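Local structure of 5'-Methylthioadenosine Nucleosidase (Arabidopsis thaliana, 2H8G) at residues 223-228 and 235-240. The protein is a nucleosidase of the phosphorylase superfamily, an alpha/beta protein whose two-chain assembly binds adenine in a pocket. Residues are numbered along the deposited sequence; the frame is centred on the assembly and turned at random.
Sequences VTDLVD and EEFLQN. With ADE (adenine), chain C.
Thr-224 and Phe-237 lie side by side on the tight half of this contact, where the end of strand 217-226 meets the start of helix 233-259. The short axes run nearly antiparallel (152°), and OG1 of Thr-224 sits at the ring edge, 3.3 Å from CD1 of Phe-237. Thr-224 OG1 is hydrogen-bonded to Asp-225 OD1 (2.8 Å), nearly along the C-O axis of the carboxylate, and also to Cys-117 O. Adenine fills the same corner: its N9 lies over one ring face of Phe-237, offset toward the rim, while its N6 donates almost straight to Asp-225 OD2 (2.9 Å). Lys-199 NZ is also hydrogen-bonded to adenine.

Two side chains of the helix bond the backbone of the strand. Asn-240 ND2 donates to Thr-224 O (3.0 Å), which lies close to the amide plane. In Glu-236, chi1 180° sets CG anti to the backbone N, beside Asp-225 CB; the chain then extends, and OE1 accepts the N-H of Leu-226 (3.0 Å) from above the carboxylate plane. The looser side lies by partly exposed Leu-226, where a water 2.6 Å from Glu-236 OE1 also approaches Leu-226 O at longer range.

Both oxygens of Asp-225 face the base, OD1 coming within 2.6 Å of adenine N7. Bonded to Thr-224 and N6, the carboxylate is probably held in a fixed rotation, consistent with a role in recognising adenine.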
# COMPACT_ATOMS: atom_id res chain seq x y z
N VAL A 223 0.83 16.20 16.45
CA VAL A 223 0.05 17.17 15.68
C VAL A 223 0.83 18.39 15.21
O VAL A 223 1.31 19.19 16.01
CB VAL A 223 -1.17 17.65 16.51
CG1 VAL A 223 -2.01 18.63 15.70
CG2 VAL A 223 -2.01 16.45 16.92
N THR A 224 0.93 18.53 13.89
CA THR A 224 1.64 19.65 13.27
C THR A 224 0.68 20.70 12.71
O THR A 224 1.07 21.83 12.45
CB THR A 224 2.55 19.20 12.11
OG1 THR A 224 1.81 18.34 11.23
CG2 THR A 224 3.77 18.48 12.65
N ASP A 225 -0.58 20.32 12.52
CA ASP A 225 -1.54 21.24 11.95
C ASP A 225 -2.96 20.89 12.36
O ASP A 225 -3.25 19.73 12.67
CB ASP A 225 -1.44 21.24 10.42
CG ASP A 225 -1.55 19.85 9.83
OD1 ASP A 225 -0.59 19.07 9.96
OD2 ASP A 225 -2.60 19.53 9.24
N LEU A 226 -3.83 21.89 12.38
CA LEU A 226 -5.23 21.67 12.74
C LEU A 226 -6.07 21.70 11.47
O LEU A 226 -6.23 22.74 10.83
CB LEU A 226 -5.69 22.75 13.73
CG LEU A 226 -4.89 22.78 15.04
CD1 LEU A 226 -5.43 23.90 15.94
CD2 LEU A 226 -4.99 21.43 15.75
N VAL A 227 -6.61 20.54 11.11
CA VAL A 227 -7.41 20.41 9.90
C VAL A 227 -8.64 21.31 9.91
O VAL A 227 -9.09 21.77 8.85
CB VAL A 227 -7.84 18.94 9.69
CG1 VAL A 227 -8.62 18.80 8.39
CG2 VAL A 227 -6.60 18.05 9.66
N ASP A 228 -9.18 21.57 11.09
CA ASP A 228 -10.35 22.44 11.21
C ASP A 228 -9.94 23.81 11.75
O ASP A 228 -10.75 24.53 12.34
CB ASP A 228 -11.42 21.79 12.10
CG ASP A 228 -10.88 21.35 13.45
OD1 ASP A 228 -9.66 21.43 13.67
OD2 ASP A 228 -11.70 20.92 14.29
N GLU A 235 0.98 24.49 4.53
CA GLU A 235 1.72 25.59 5.14
C GLU A 235 1.97 25.37 6.63
O GLU A 235 3.11 25.45 7.09
CB GLU A 235 0.97 26.91 4.94
CG GLU A 235 1.65 28.11 5.58
CD GLU A 235 0.86 29.39 5.41
OE1 GLU A 235 0.62 29.80 4.25
OE2 GLU A 235 0.47 30.00 6.43
N GLU A 236 0.91 25.11 7.39
CA GLU A 236 1.04 24.91 8.82
C GLU A 236 1.82 23.64 9.15
O GLU A 236 2.62 23.60 10.08
CB GLU A 236 -0.34 24.88 9.50
CG GLU A 236 -0.26 24.66 11.01
CD GLU A 236 -1.56 24.96 11.73
OE1 GLU A 236 -2.62 24.45 11.33
OE2 GLU A 236 -1.51 25.72 12.73
N PHE A 237 1.59 22.59 8.37
CA PHE A 237 2.28 21.32 8.56
C PHE A 237 3.79 21.52 8.50
O PHE A 237 4.52 21.16 9.42
CB PHE A 237 1.83 20.33 7.48
CG PHE A 237 2.78 19.18 7.24
CD1 PHE A 237 3.28 18.44 8.30
CD2 PHE A 237 3.13 18.83 5.94
CE1 PHE A 237 4.13 17.35 8.07
CE2 PHE A 237 3.97 17.75 5.69
CZ PHE A 237 4.47 17.01 6.76
N LEU A 238 4.26 22.12 7.40
CA LEU A 238 5.69 22.34 7.22
C LEU A 238 6.26 23.38 8.19
O LEU A 238 7.41 23.29 8.61
CB LEU A 238 5.97 22.76 5.78
CG LEU A 238 5.50 21.74 4.73
CD1 LEU A 238 5.65 22.33 3.33
CD2 LEU A 238 6.30 20.45 4.87
N GLN A 239 5.44 24.37 8.54
CA GLN A 239 5.86 25.42 9.46
C GLN A 239 6.19 24.85 10.84
O GLN A 239 7.12 25.30 11.51
CB GLN A 239 4.74 26.46 9.60
CG GLN A 239 5.08 27.64 10.49
CD GLN A 239 3.86 28.46 10.87
OE1 GLN A 239 3.02 28.77 10.02
NE2 GLN A 239 3.75 28.81 12.14
N ASN A 240 5.42 23.85 11.27
CA ASN A 240 5.61 23.25 12.59
C ASN A 240 6.38 21.93 12.58
O ASN A 240 6.62 21.34 13.63
CB ASN A 240 4.26 23.03 13.27
CG ASN A 240 3.56 24.33 13.60
OD1 ASN A 240 4.15 25.23 14.20
ND2 ASN A 240 2.29 24.44 13.23
N9 ADE C . 0.60 14.93 8.20
C8 ADE C . 0.63 16.12 8.84
N7 ADE C . -0.53 16.82 8.73
C5 ADE C . -1.34 16.01 7.98
C6 ADE C . -2.69 16.13 7.50
N6 ADE C . -3.43 17.20 7.76
N1 ADE C . -3.21 15.06 6.73
C2 ADE C . -2.43 13.96 6.47
N3 ADE C . -1.13 13.77 6.90
C4 ADE C . -0.66 14.83 7.65
O HOH W 1 -4.95 25.69 11.37